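Local coordinates for protein transcriptional regulator, putative (Vibrio cholerae O1 biovar eltor str. N16961, PDB 3BJN) that probably binds DNA as a whole protein, an IclR-type transcription regulator of which this is the C-terminal, GAF-like domain, at residues F102-I105 against R106-Y110; I155-V158 against L159-A162. All blocks are in the same frame, centred on the assembly; numbering follows the deposited sequence.

Contact 1 of 2, residues F102-I105 against R106-Y110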
ATOM      1  N   PHE A 102      10.822  -9.398   0.058  1.00 22.24           N
ATOM      2  CA  PHE A 102      11.323  -8.036  -0.144  1.00 21.83           C
ATOM      3  C   PHE A 102      12.133  -7.894  -1.424  1.00 22.40           C
ATOM      4  O   PHE A 102      11.990  -6.898  -2.134  1.00 22.58           O
ATOM      5  CB  PHE A 102      12.140  -7.539   1.039  1.00 22.37           C
ATOM      6  CG  PHE A 102      11.374  -7.467   2.328  1.00 20.54           C
ATOM      7  CD1 PHE A 102      10.010  -7.145   2.347  1.00 19.56           C
ATOM      8  CD2 PHE A 102      12.031  -7.688   3.530  1.00 23.63           C
ATOM      9  CE1 PHE A 102       9.303  -7.074   3.567  1.00 22.32           C
ATOM     10  CE2 PHE A 102      11.345  -7.614   4.730  1.00 23.57           C
ATOM     11  CZ  PHE A 102       9.984  -7.294   4.754  1.00 23.40           C
ATOM     12  N   GLU A 103      12.966  -8.890  -1.723  1.00 22.32           N
ATOM     13  CA  GLU A 103      13.744  -8.877  -2.974  1.00 23.16           C
ATOM     14  C   GLU A 103      12.822  -8.909  -4.192  1.00 22.63           C
ATOM     15  O   GLU A 103      13.024  -8.162  -5.163  1.00 22.85           O
ATOM     16  CB  GLU A 103      14.740 -10.036  -3.023  1.00 23.60           C
ATOM     17  CG  GLU A 103      15.928  -9.871  -2.064  1.00 26.57           C
ATOM     18  CD  GLU A 103      16.610 -11.194  -1.745  1.00 30.19           C
ATOM     19  OE1 GLU A 103      16.418 -12.170  -2.495  1.00 32.41           O
ATOM     20  OE2 GLU A 103      17.338 -11.263  -0.730  1.00 32.97           O
ATOM     21  N   LYS A 104      11.796  -9.762  -4.142  1.00 22.18           N
ATOM     22  CA  LYS A 104      10.805  -9.836  -5.222  1.00 21.69           C
ATOM     23  C   LYS A 104      10.112  -8.487  -5.416  1.00 20.81           C
ATOM     24  O   LYS A 104       9.959  -7.999  -6.532  1.00 20.27           O
ATOM     25  CB  LYS A 104       9.777 -10.917  -4.904  1.00 22.73           C
ATOM     26  CG  LYS A 104       8.683 -11.079  -5.943  1.00 25.16           C
ATOM     27  CD  LYS A 104       7.485 -11.820  -5.350  1.00 30.01           C
ATOM     28  CE  LYS A 104       6.530 -12.263  -6.459  1.00 32.91           C
ATOM     29  NZ  LYS A 104       5.482 -13.220  -5.986  1.00 34.74           N
ATOM     30  N   ILE A 105       9.694  -7.881  -4.306  1.00 19.88           N
ATOM     31  CA  ILE A 105       9.041  -6.585  -4.380  1.00 19.38           C
ATOM     32  C   ILE A 105       9.939  -5.509  -5.006  1.00 20.08           C
ATOM     33  O   ILE A 105       9.500  -4.775  -5.893  1.00 20.17           O
ATOM     34  CB  ILE A 105       8.537  -6.153  -2.983  1.00 19.32           C
ATOM     35  CG1 ILE A 105       7.414  -7.096  -2.541  1.00 18.81           C
ATOM     36  CG2 ILE A 105       8.096  -4.685  -3.003  1.00 18.54           C
ATOM     37  CD1 ILE A 105       7.028  -6.931  -1.087  1.00 19.89           C
ATOM     38  N   ARG A 106      11.199  -5.437  -4.569  1.00 20.12           N
ATOM     39  CA  ARG A 106      12.130  -4.441  -5.108  1.00 20.51           C
ATOM     40  C   ARG A 106      12.452  -4.668  -6.589  1.00 21.00           C
ATOM     41  O   ARG A 106      12.656  -3.709  -7.337  1.00 22.11           O
ATOM     42  CB  ARG A 106      13.399  -4.367  -4.241  1.00 20.91           C
ATOM     43  CG  ARG A 106      13.089  -3.765  -2.878  1.00 21.06           C
ATOM     44  CD  ARG A 106      14.323  -3.499  -2.074  1.00 26.03           C
ATOM     45  NE  ARG A 106      15.004  -4.737  -1.725  1.00 29.19           N
ATOM     46  CZ  ARG A 106      15.071  -5.262  -0.500  1.00 30.21           C
ATOM     47  NH1 ARG A 106      14.499  -4.675   0.543  1.00 30.85           N
ATOM     48  NH2 ARG A 106      15.741  -6.394  -0.320  1.00 31.22           N
ATOM     49  N   ARG A 107      12.429  -5.926  -7.018  1.00 21.03           N
ATOM     50  CA  ARG A 107      12.627  -6.299  -8.428  1.00 22.33           C
ATOM     51  C   ARG A 107      11.434  -5.821  -9.271  1.00 21.31           C
ATOM     52  O   ARG A 107      11.602  -5.277 -10.373  1.00 21.64           O
ATOM     53  CB  ARG A 107      12.773  -7.828  -8.516  1.00 22.13           C
ATOM     54  CG  ARG A 107      12.839  -8.466  -9.903  1.00 25.20           C
ATOM     55  CD  ARG A 107      12.707  -9.993  -9.778  1.00 25.76           C
ATOM     56  NE  ARG A 107      13.438 -10.496  -8.611  1.00 31.23           N
ATOM     57  CZ  ARG A 107      12.998 -11.449  -7.783  1.00 32.37           C
ATOM     58  NH1 ARG A 107      13.737 -11.819  -6.750  1.00 30.72           N
ATOM     59  NH2 ARG A 107      11.826 -12.037  -7.986  1.00 33.60           N
ATOM     60  N   HIS A 108      10.228  -6.001  -8.750  1.00 20.70           N
ATOM     61  CA  HIS A 108       9.011  -5.660  -9.514  1.00 20.10           C
ATOM     62  C   HIS A 108       8.581  -4.191  -9.400  1.00 19.23           C
ATOM     63  O   HIS A 108       7.963  -3.631 -10.325  1.00 18.40           O
ATOM     64  CB  HIS A 108       7.864  -6.573  -9.078  1.00 21.09           C
ATOM     65  CG  HIS A 108       7.976  -7.963  -9.611  1.00 25.62           C
ATOM     66  ND1 HIS A 108       8.384  -9.027  -8.838  1.00 29.45           N
ATOM     67  CD2 HIS A 108       7.774  -8.458 -10.853  1.00 29.44           C
ATOM     68  CE1 HIS A 108       8.403 -10.123  -9.573  1.00 29.63           C
ATOM     69  NE2 HIS A 108       8.041  -9.804 -10.801  1.00 32.02           N
ATOM     70  N   GLY A 109       8.879  -3.592  -8.241  1.00 18.37           N
ATOM     71  CA  GLY A 109       8.465  -2.229  -7.908  1.00 18.11           C
ATOM     72  C   GLY A 109       7.069  -2.112  -7.304  1.00 17.89           C
ATOM     73  O   GLY A 109       6.537  -1.007  -7.116  1.00 18.40           O
ATOM     74  N   TYR A 110       6.468  -3.256  -6.969  1.00 16.66           N
ATOM     75  CA  TYR A 110       5.139  -3.279  -6.335  1.00 17.39           C
ATOM     76  C   TYR A 110       4.947  -4.597  -5.597  1.00 17.54           C
ATOM     77  O   TYR A 110       5.700  -5.547  -5.813  1.00 17.16           O
ATOM     78  CB  TYR A 110       4.041  -3.139  -7.407  1.00 17.56           C
ATOM     79  CG  TYR A 110       4.018  -4.301  -8.401  1.00 17.57           C
ATOM     80  CD1 TYR A 110       3.239  -5.432  -8.156  1.00 19.18           C
ATOM     81  CD2 TYR A 110       4.792  -4.264  -9.555  1.00 17.83           C
ATOM     82  CE1 TYR A 110       3.236  -6.522  -9.057  1.00 20.24           C
ATOM     83  CE2 TYR A 110       4.788  -5.313 -10.453  1.00 18.52           C
ATOM     84  CZ  TYR A 110       4.018  -6.440 -10.192  1.00 20.02           C
ATOM     85  OH  TYR A 110       4.025  -7.492 -11.080  1.00 22.21           O
TER
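K104 and H108 meet one turn apart at the C-terminal end of helix 96-108, a local helix-end contact in the GAF-like C-terminal domain of an IclR-type regulator. The chain leaves the helix at G109, whose positive phi of 85° is readily adopted by glycine, and then runs into edge strand 111-114. G109 N still reaches back to I105 O at 2.7 Å, the last of four consecutive i to i+4 bonds that begin with R106 N to F102 O.

On the outer side, R107 is bent at its third torsion, which folds the guanidinium back over the preceding turn, with K104 CA 3.5 Å above its plane, offset toward the rim. R106 lays its guanidinium alongside the same helix, its NH1 3.7 Å from F102 CB, and NH1 is hydrogen-bonded to A75 O of helix 67-76. F102 and I105 pack inward on that helix.

H108 curls back onto its own turn: CG lies beside the backbone N (chi1 -75°), bringing the ND1 edge of the imidazole up to K104 O. K104 O therefore accepts two bonds from one residue, a backbone one from H108 N and a second from H108 ND1 at 3.0 Å, which comes from above the carbonyl plane.

Contact 2 of 2, residues I155-V158 against L159-A162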
ATOM      1  N   ILE A 155      -2.098  -3.306 -11.519  1.00 16.42           N
ATOM      2  CA  ILE A 155      -0.639  -3.112 -11.287  1.00 17.08           C
ATOM      3  C   ILE A 155      -0.104  -1.890 -12.068  1.00 16.59           C
ATOM      4  O   ILE A 155       0.523  -1.007 -11.504  1.00 16.20           O
ATOM      5  CB  ILE A 155       0.112  -4.398 -11.678  1.00 17.62           C
ATOM      6  CG1 ILE A 155      -0.223  -5.519 -10.685  1.00 18.52           C
ATOM      7  CG2 ILE A 155       1.657  -4.138 -11.805  1.00 18.01           C
ATOM      8  CD1 ILE A 155       0.224  -6.901 -11.173  1.00 21.13           C
ATOM      9  N   LEU A 156      -0.383  -1.830 -13.371  1.00 16.30           N
ATOM     10  CA  LEU A 156       0.156  -0.724 -14.175  1.00 16.48           C
ATOM     11  C   LEU A 156      -0.373   0.630 -13.673  1.00 16.23           C
ATOM     12  O   LEU A 156       0.395   1.588 -13.537  1.00 15.36           O
ATOM     13  CB  LEU A 156      -0.108  -0.935 -15.669  1.00 15.73           C
ATOM     14  CG  LEU A 156       0.733  -2.083 -16.249  1.00 16.73           C
ATOM     15  CD1 LEU A 156       0.247  -2.317 -17.666  1.00 18.59           C
ATOM     16  CD2 LEU A 156       2.264  -1.821 -16.225  1.00 19.09           C
ATOM     17  N   HIS A 157      -1.671   0.721 -13.364  1.00 16.82           N
ATOM     18  CA  HIS A 157      -2.216   1.993 -12.924  1.00 16.59           C
ATOM     19  C   HIS A 157      -1.717   2.404 -11.525  1.00 16.53           C
ATOM     20  O   HIS A 157      -1.500   3.592 -11.251  1.00 16.46           O
ATOM     21  CB  HIS A 157      -3.757   1.961 -12.949  1.00 16.57           C
ATOM     22  CG  HIS A 157      -4.349   2.084 -14.324  1.00 15.62           C
ATOM     23  ND1 HIS A 157      -3.949   3.049 -15.234  1.00 16.53           N
ATOM     24  CD2 HIS A 157      -5.342   1.382 -14.921  1.00 17.21           C
ATOM     25  CE1 HIS A 157      -4.672   2.913 -16.347  1.00 16.38           C
ATOM     26  NE2 HIS A 157      -5.548   1.940 -16.162  1.00 14.88           N
ATOM     27  N   VAL A 158      -1.482   1.418 -10.668  1.00 16.11           N
ATOM     28  CA  VAL A 158      -0.943   1.692  -9.323  1.00 17.37           C
ATOM     29  C   VAL A 158       0.503   2.187  -9.422  1.00 17.33           C
ATOM     30  O   VAL A 158       0.879   3.182  -8.802  1.00 17.78           O
ATOM     31  CB  VAL A 158      -1.088   0.426  -8.436  1.00 16.35           C
ATOM     32  CG1 VAL A 158      -0.187   0.485  -7.176  1.00 17.78           C
ATOM     33  CG2 VAL A 158      -2.550   0.246  -8.040  1.00 16.89           C
ATOM     34  N   LEU A 159       1.313   1.511 -10.242  1.00 16.36           N
ATOM     35  CA  LEU A 159       2.662   1.989 -10.514  1.00 17.39           C
ATOM     36  C   LEU A 159       2.636   3.426 -11.072  1.00 17.14           C
ATOM     37  O   LEU A 159       3.401   4.287 -10.651  1.00 17.59           O
ATOM     38  CB  LEU A 159       3.353   1.034 -11.486  1.00 17.17           C
ATOM     39  CG  LEU A 159       3.816  -0.300 -10.889  1.00 18.67           C
ATOM     40  CD1 LEU A 159       4.114  -1.323 -11.972  1.00 17.77           C
ATOM     41  CD2 LEU A 159       5.058  -0.068  -9.962  1.00 17.20           C
ATOM     42  N   GLN A 160       1.735   3.666 -12.019  1.00 16.58           N
ATOM     43  CA  GLN A 160       1.586   4.961 -12.671  1.00 16.45           C
ATOM     44  C   GLN A 160       1.235   6.048 -11.646  1.00 17.15           C
ATOM     45  O   GLN A 160       1.812   7.138 -11.666  1.00 16.64           O
ATOM     46  CB  GLN A 160       0.466   4.818 -13.724  1.00 16.62           C
ATOM     47  CG  GLN A 160       0.155   6.077 -14.470  1.00 16.91           C
ATOM     48  CD  GLN A 160      -0.950   5.865 -15.485  1.00 18.60           C
ATOM     49  OE1 GLN A 160      -1.762   4.935 -15.364  1.00 18.13           O
ATOM     50  NE2 GLN A 160      -1.012   6.746 -16.469  1.00 19.42           N
ATOM     51  N   ALA A 161       0.305   5.720 -10.747  1.00 17.32           N
ATOM     52  CA  ALA A 161      -0.106   6.645  -9.691  1.00 17.39           C
ATOM     53  C   ALA A 161       1.049   7.009  -8.763  1.00 17.87           C
ATOM     54  O   ALA A 161       1.293   8.176  -8.500  1.00 17.61           O
ATOM     55  CB  ALA A 161      -1.280   6.044  -8.889  1.00 18.29           C
ATOM     56  N   ALA A 162       1.755   5.988  -8.277  1.00 17.33           N
ATOM     57  CA  ALA A 162       2.876   6.185  -7.354  1.00 18.19           C
ATOM     58  C   ALA A 162       4.007   6.999  -8.001  1.00 18.58           C
ATOM     59  O   ALA A 162       4.588   7.903  -7.381  1.00 20.46           O
ATOM     60  CB  ALA A 162       3.372   4.842  -6.896  1.00 18.14           C
TER
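H157 and Q160 lie side by side on helix 144-163, joined by a side-chain hydrogen bond one turn apart. From the backbone outward, Q160 CB sits 3.2 Å from L156 O and close to H157 O, over the carbonyls of the preceding turn. CG stands anti to the backbone N (chi1 178°) and the chain stays extended beyond it, so that CD carries the amide out level with the imidazole. At the tip, OE1 accepts from H157 ND1 at 2.9 Å, with an N-H...O angle of 162°. The bond runs nearly along the C=O direction and within the imidazole plane; ring and amide are nearly coplanar, 11° apart. This bond implies a proton on ND1 and limits rotation of both flat groups. Q25 of helix 12-26 adds a weak hydrogen bond to the same OE1, while H157 also touches L22 of that helix.

Another flank of the helix is apolar. I155 CG2 meets L159 CD1 at 3.7 Å, the two side chains pointing the same way, and L159 CG rests 3.4 Å from I155 O. V158 and A162 press on A126 of strand 121-130, and A161 reaches I138 of strand 133-143. This is the arrangement of a helix packed between a sheet and another helix, with the H157-Q160 pair beside helix 12-26, here the C-terminal helix of the GAF-like IclR domain.

Coming from the N terminus, the chain builds helix 12-26, the first strands of the antiparallel sheet and two helices before reaching contact 1, which spans the last turns of helix 96-108 and the turn into edge strand 111-114. Strands 121-130 and 133-143 follow, and contact 2 then lies within the closing helix 144-163. The two are in series: neither encloses nor crosses the other, and each stays within a single stretch of backbone. Their centres are 14 Å apart, yet they touch through Y110, whose CE2 lies 3.6 Å from I155 CG2, and through G109 O against L159 CD2. Thus the exit from helix 96-108 is packed against the C-terminal helix.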